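Local structure of NAD-dependent protein deacylase 2 (Archaeoglobus fulgidus, 4TWJ) at residues Ala24-Ala28 / Asn101-His106; Lys123-Asp128 / Ser155-Arg161. The protein removes acyl groups from lysine side chains at the expense of NAD, deacetylating the chromatin protein Alba and thereby repressing transcription. Residues are numbered along the deposited sequence.

Interaction 1 of 2, residues Ala24-Ala28 / Asn101-His106. With ACT (acetate ion), chain E; ACT (acetate ion), chain F.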
loop_
_atom_site.group_PDB
_atom_site.type_symbol
_atom_site.label_atom_id
_atom_site.label_comp_id
_atom_site.label_asym_id
_atom_site.label_seq_id
_atom_site.Cartn_x
_atom_site.Cartn_y
_atom_site.Cartn_z
ATOM N N ALA A 24 3.477 -4.019 -1.990
ATOM C CA ALA A 24 2.954 -5.323 -2.416
ATOM C C ALA A 24 3.409 -6.510 -1.567
ATOM O O ALA A 24 2.741 -7.548 -1.561
ATOM C CB ALA A 24 3.295 -5.569 -3.880
ATOM N N GLY A 25 4.528 -6.365 -0.860
ATOM C CA GLY A 25 5.058 -7.432 -0.008
ATOM C C GLY A 25 4.100 -7.915 1.069
ATOM O O GLY A 25 4.175 -9.069 1.501
ATOM N N ILE A 26 3.199 -7.034 1.504
ATOM C CA ILE A 26 2.203 -7.366 2.528
ATOM C C ILE A 26 0.925 -7.988 1.926
ATOM O O ILE A 26 0.137 -8.617 2.639
ATOM C CB ILE A 26 1.863 -6.102 3.360
ATOM C CG1 ILE A 26 1.363 -6.472 4.757
ATOM C CG2 ILE A 26 0.856 -5.216 2.640
ATOM C CD1 ILE A 26 1.072 -5.265 5.627
ATOM N N SER A 27 0.729 -7.813 0.619
ATOM C CA SER A 27 -0.467 -8.298 -0.079
ATOM C C SER A 27 -0.253 -9.622 -0.817
ATOM O O SER A 27 -1.217 -10.344 -1.080
ATOM C CB SER A 27 -0.947 -7.250 -1.086
ATOM O OG SER A 27 -1.386 -6.069 -0.435
ATOM N N ALA A 28 0.994 -9.928 -1.166
ATOM C CA ALA A 28 1.304 -11.104 -1.980
ATOM C C ALA A 28 1.667 -12.315 -1.120
ATOM O O ALA A 28 2.397 -12.188 -0.133
ATOM C CB ALA A 28 2.438 -10.791 -2.944
ATOM N N ASN A 101 -0.896 -0.101 -2.274
ATOM C CA ASN A 101 -1.734 -1.232 -2.675
ATOM C C ASN A 101 -3.164 -0.824 -2.998
ATOM O O ASN A 101 -3.677 0.146 -2.453
ATOM C CB ASN A 101 -1.744 -2.290 -1.569
ATOM C CG ASN A 101 -0.351 -2.737 -1.178
ATOM O OD1 ASN A 101 0.567 -2.729 -1.996
ATOM N ND2 ASN A 101 -0.186 -3.121 0.083
ATOM N N ILE A 102 -3.805 -1.597 -3.876
ATOM C CA ILE A 102 -5.125 -1.249 -4.407
ATOM C C ILE A 102 -6.211 -2.238 -3.980
ATOM O O ILE A 102 -7.346 -2.155 -4.456
ATOM C CB ILE A 102 -5.095 -1.162 -5.951
ATOM C CG1 ILE A 102 -4.689 -2.502 -6.581
ATOM C CG2 ILE A 102 -4.142 -0.059 -6.389
ATOM C CD1 ILE A 102 -5.022 -2.607 -8.055
ATOM N N ASP A 103 -5.857 -3.135 -3.061
ATOM C CA ASP A 103 -6.698 -4.274 -2.676
ATOM C C ASP A 103 -7.588 -4.019 -1.457
ATOM O O ASP A 103 -8.388 -4.881 -1.091
ATOM C CB ASP A 103 -5.815 -5.503 -2.410
ATOM C CG ASP A 103 -4.693 -5.225 -1.413
ATOM O OD1 ASP A 103 -3.595 -5.781 -1.590
ATOM O OD2 ASP A 103 -4.893 -4.441 -0.464
ATOM N N MET A 104 -7.426 -2.858 -0.819
ATOM C CA MET A 104 -8.243 -2.447 0.333
ATOM C C MET A 104 -8.156 -3.380 1.549
ATOM O O MET A 104 -9.040 -3.365 2.405
ATOM C CB MET A 104 -9.710 -2.268 -0.084
ATOM C CG MET A 104 -9.903 -1.338 -1.268
ATOM S SD MET A 104 -11.628 -1.234 -1.771
ATOM C CE MET A 104 -12.298 -0.219 -0.462
ATOM N N LEU A 105 -7.087 -4.170 1.639
ATOM C CA LEU A 105 -6.927 -5.114 2.749
ATOM C C LEU A 105 -6.724 -4.420 4.092
ATOM O O LEU A 105 -7.114 -4.959 5.131
ATOM C CB LEU A 105 -5.772 -6.083 2.487
ATOM C CG LEU A 105 -6.017 -7.129 1.396
ATOM C CD1 LEU A 105 -4.753 -7.927 1.132
ATOM C CD2 LEU A 105 -7.156 -8.055 1.785
ATOM N N HIS A 106 -6.116 -3.235 4.081
ATOM C CA HIS A 106 -5.963 -2.467 5.316
ATOM C C HIS A 106 -7.329 -2.128 5.914
ATOM O O HIS A 106 -7.566 -2.365 7.101
ATOM C CB HIS A 106 -5.151 -1.188 5.087
ATOM C CG HIS A 106 -3.684 -1.428 4.901
ATOM N ND1 HIS A 106 -2.900 -2.019 5.867
ATOM C CD2 HIS A 106 -2.853 -1.135 3.872
ATOM C CE1 HIS A 106 -1.653 -2.093 5.437
ATOM N NE2 HIS A 106 -1.597 -1.563 4.229
HETATM C C ACT E . -1.624 -4.385 -4.808
HETATM O O ACT E . -2.659 -4.533 -4.128
HETATM O OXT ACT E . -1.441 -3.366 -5.508
HETATM C CH3 ACT E . -0.574 -5.455 -4.784
HETATM C C ACT F . 7.033 -3.502 -3.810
HETATM O O ACT F . 8.108 -2.882 -3.936
HETATM O OXT ACT F . 5.935 -2.907 -3.775
HETATM C CH3 ACT F . 7.065 -4.996 -3.693
HETATM O O HOH W 1 -2.106 -4.613 1.709
#

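Interaction 2 of 2, residues Lys123-Asp128 / Ser155-Arg161. With ZN (zinc ion), chain C.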
loop_
_atom_site.group_PDB
_atom_site.type_symbol
_atom_site.label_atom_id
_atom_site.label_comp_id
_atom_site.label_asym_id
_atom_site.label_seq_id
_atom_site.Cartn_x
_atom_site.Cartn_y
_atom_site.Cartn_z
ATOM N N LYS A 123 -14.002 1.606 -7.337
ATOM C CA LYS A 123 -14.790 2.361 -8.309
ATOM C C LYS A 123 -14.114 2.302 -9.675
ATOM O O LYS A 123 -12.891 2.206 -9.758
ATOM C CB LYS A 123 -14.931 3.818 -7.868
ATOM C CG LYS A 123 -15.532 4.015 -6.483
ATOM C CD LYS A 123 -17.013 3.670 -6.429
ATOM C CE LYS A 123 -17.868 4.703 -7.148
ATOM N NZ LYS A 123 -19.319 4.540 -6.858
ATOM N N LEU A 124 -14.919 2.355 -10.735
ATOM C CA LEU A 124 -14.418 2.251 -12.105
ATOM C C LEU A 124 -15.175 3.189 -13.035
ATOM O O LEU A 124 -16.291 3.614 -12.727
ATOM C CB LEU A 124 -14.542 0.811 -12.618
ATOM C CG LEU A 124 -14.048 -0.303 -11.691
ATOM C CD1 LEU A 124 -15.159 -0.800 -10.773
ATOM C CD2 LEU A 124 -13.488 -1.463 -12.502
ATOM N N ASP A 125 -14.553 3.507 -14.168
ATOM C CA ASP A 125 -15.136 4.400 -15.167
ATOM C C ASP A 125 -14.946 3.838 -16.564
ATOM O O ASP A 125 -13.885 3.305 -16.881
ATOM C CB ASP A 125 -14.454 5.764 -15.126
ATOM C CG ASP A 125 -14.575 6.436 -13.785
ATOM O OD1 ASP A 125 -15.611 7.084 -13.531
ATOM O OD2 ASP A 125 -13.629 6.324 -12.982
ATOM N N CYS A 126 -15.964 3.978 -17.406
ATOM C CA CYS A 126 -15.801 3.714 -18.830
ATOM C C CYS A 126 -15.153 4.929 -19.486
ATOM O O CYS A 126 -15.689 6.037 -19.408
ATOM C CB CYS A 126 -17.142 3.436 -19.484
ATOM S SG CYS A 126 -17.059 3.271 -21.276
ATOM N N LEU A 127 -14.013 4.724 -20.139
ATOM C CA LEU A 127 -13.278 5.830 -20.760
ATOM C C LEU A 127 -13.977 6.417 -21.986
ATOM O O LEU A 127 -13.671 7.542 -22.387
ATOM C CB LEU A 127 -11.865 5.389 -21.151
ATOM C CG LEU A 127 -10.969 4.835 -20.040
ATOM C CD1 LEU A 127 -9.553 4.654 -20.569
ATOM C CD2 LEU A 127 -10.968 5.729 -18.809
ATOM N N ASP A 128 -14.901 5.667 -22.583
ATOM C CA ASP A 128 -15.604 6.123 -23.783
ATOM C C ASP A 128 -16.854 6.954 -23.482
ATOM O O ASP A 128 -16.999 8.053 -24.018
ATOM C CB ASP A 128 -15.954 4.937 -24.688
ATOM C CG ASP A 128 -14.749 4.407 -25.451
ATOM O OD1 ASP A 128 -14.585 3.176 -25.513
ATOM O OD2 ASP A 128 -13.965 5.222 -25.990
ATOM N N SER A 155 -18.203 -0.778 -24.375
ATOM C CA SER A 155 -16.757 -0.564 -24.488
ATOM C C SER A 155 -15.930 -1.594 -23.725
ATOM O O SER A 155 -16.352 -2.115 -22.689
ATOM C CB SER A 155 -16.381 0.837 -24.001
ATOM O OG SER A 155 -14.980 1.056 -24.077
ATOM N N TYR A 156 -14.739 -1.867 -24.256
ATOM C CA TYR A 156 -13.734 -2.674 -23.573
ATOM C C TYR A 156 -12.895 -1.830 -22.602
ATOM O O TYR A 156 -12.024 -2.370 -21.923
ATOM C CB TYR A 156 -12.792 -3.324 -24.600
ATOM C CG TYR A 156 -13.316 -4.587 -25.249
ATOM C CD1 TYR A 156 -12.831 -5.839 -24.873
ATOM C CD2 TYR A 156 -14.281 -4.535 -26.251
ATOM C CE1 TYR A 156 -13.301 -7.001 -25.465
ATOM C CE2 TYR A 156 -14.752 -5.691 -26.849
ATOM C CZ TYR A 156 -14.259 -6.921 -26.453
ATOM O OH TYR A 156 -14.724 -8.075 -27.045
ATOM N N TYR A 157 -13.144 -0.522 -22.535
ATOM C CA TYR A 157 -12.297 0.391 -21.759
ATOM C C TYR A 157 -12.914 0.793 -20.421
ATOM O O TYR A 157 -13.139 1.978 -20.158
ATOM C CB TYR A 157 -11.956 1.634 -22.587
ATOM C CG TYR A 157 -11.013 1.342 -23.724
ATOM C CD1 TYR A 157 -11.485 0.882 -24.950
ATOM C CD2 TYR A 157 -9.644 1.504 -23.567
ATOM C CE1 TYR A 157 -10.616 0.609 -25.994
ATOM C CE2 TYR A 157 -8.771 1.233 -24.599
ATOM C CZ TYR A 157 -9.256 0.783 -25.808
ATOM O OH TYR A 157 -8.373 0.516 -26.833
ATOM N N VAL A 158 -13.178 -0.202 -19.578
ATOM C CA VAL A 158 -13.581 0.044 -18.196
ATOM C C VAL A 158 -12.315 0.092 -17.353
ATOM O O VAL A 158 -11.650 -0.929 -17.158
ATOM C CB VAL A 158 -14.520 -1.049 -17.655
ATOM C CG1 VAL A 158 -14.868 -0.780 -16.192
ATOM C CG2 VAL A 158 -15.778 -1.129 -18.507
ATOM N N LYS A 159 -11.982 1.287 -16.872
ATOM C CA LYS A 159 -10.749 1.506 -16.125
ATOM C C LYS A 159 -11.057 1.670 -14.636
ATOM O O LYS A 159 -11.858 2.526 -14.270
ATOM C CB LYS A 159 -10.034 2.756 -16.638
ATOM C CG LYS A 159 -8.640 2.955 -16.056
ATOM C CD LYS A 159 -8.097 4.337 -16.356
ATOM C CE LYS A 159 -6.723 4.526 -15.734
ATOM N NZ LYS A 159 -6.794 4.750 -14.263
ATOM N N PRO A 160 -10.415 0.862 -13.774
ATOM C CA PRO A 160 -10.614 1.086 -12.348
ATOM C C PRO A 160 -9.942 2.380 -11.917
ATOM O O PRO A 160 -8.997 2.827 -12.571
ATOM C CB PRO A 160 -9.933 -0.123 -11.704
ATOM C CG PRO A 160 -8.870 -0.512 -12.668
ATOM C CD PRO A 160 -9.367 -0.144 -14.036
ATOM N N ARG A 161 -10.416 2.974 -10.825
ATOM C CA ARG A 161 -9.805 4.194 -10.291
ATOM C C ARG A 161 -8.522 3.859 -9.529
ATOM O O ARG A 161 -8.365 4.154 -8.339
ATOM C CB ARG A 161 -10.805 4.977 -9.441
ATOM C CG ARG A 161 -11.903 5.578 -10.290
ATOM C CD ARG A 161 -12.791 6.531 -9.518
ATOM N NE ARG A 161 -13.950 6.905 -10.326
ATOM C CZ ARG A 161 -15.028 7.536 -9.865
ATOM N NH1 ARG A 161 -15.117 7.890 -8.585
ATOM N NH2 ARG A 161 -16.027 7.818 -10.694
HETATM ZN ZN ZN C . -19.324 3.156 -21.791
HETATM O O HOH W 2 -11.243 5.308 -13.814
#

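Interaction 1 of 2, residues Ala24-Ala28 / Asn101-His106
N101, S27 and I26 carry most of this buried contact. S27 sends its side chain across to 101-106, where OG donates a short hydrogen bond of 2.5 Å to OD1 of D103; a small hydroxyl suits so tight a spot. A water completes the link, donating to S27 OG (2.7 Å) and accepting from ND2 of N101 (2.9 Å). The amide of N101 can serve several partners, and its ND2 also bonds to the backbone of G23. Residues 24-28 and N101 to D103 belong to the experimentally established NAD(+) site of this sirtuin, where loops following strands 18-22 and 94-99 of the Rossmann-like sheet converge. D103 has a second task: its OD2 accepts from the backbone N of L105 at 3.1 Å, an Asx turn leading into helix 105-108. I26 supplies aliphatic surface: CG2 packs 3.5 Å from N101 ND2, CD1 lies 4.2 Å from H106 CE1, and it touches helix 80-90. An acetate ion, probably from the crystallisation liquor, accepts a hydrogen bond from I102 N.

Interaction 2 of 2, residues Lys123-Asp128 / Ser155-Arg161
Strands 123-126 and 158-160 run antiparallel, their axes 4.5 Å apart at closest approach and 150° between their directions. The hydrogen-bonded pair D125 and K159 satisfies both backbones: D125 N donates to K159 O (2.9 Å) and K159 N to D125 O (2.8 Å). One further bond lies towards each end, R161 N to K123 O at 2.8 Å and L127 N to Y157 O at 2.9 Å. P160, which has no amide hydrogen, occupies a non-hydrogen-bonded position opposite L124, where none is needed.

Charge is paired as carefully. R161 forms a two-pronged salt bridge with D125, NE to OD2 at 2.7 Å and NH2 to OD1 at 3.0 Å, a match of planar guanidinium and carboxylate, while CB of K123 lies over one guanidinium face. A water donates to both D125 OD2 (2.7 Å) and K159 O (2.9 Å). At the other end S155 OG donates to D128 OD1 (2.6 Å) and accepts from Y157 N (2.9 Å), making an ST turn. K123 NZ is paired with D134.

C126 binds zinc through SG at 2.3 Å; C129, C150 and C153 complete the four-cysteine site of the sirtuin zinc-binding module. L124, C126, V158 and P160 share one sheet face, where L124 CB meets V158 CG1 at 3.9 Å. Strand 132-134 flanks 123-126 on its other edge, L124 and P160 pack on W64 of helix 60-73, and L127, Y157 and K159 rest against F56 of helix 53-58.

In the fold
Along the chain interaction 1 closes before interaction 2 opens, and their centres are 22 Å apart, though their nearest atoms are about 6 Å from each other without touching. Interaction 1 lies near the centre of the molecule, where loops from the six-stranded parallel sheet form part of the NAD(+) site; interaction 2 belongs to the separate three-stranded antiparallel sheet of the zinc module. The rest of helix 105-108, then strands 114-116 and 119-120, lie between them in sequence, together with H118, the predicted proton acceptor. The two contacts thus represent the two parts of the sirtuin fold, Rossmann-like domain and small zinc-binding domain, between which sirtuins characteristically bind their substrates.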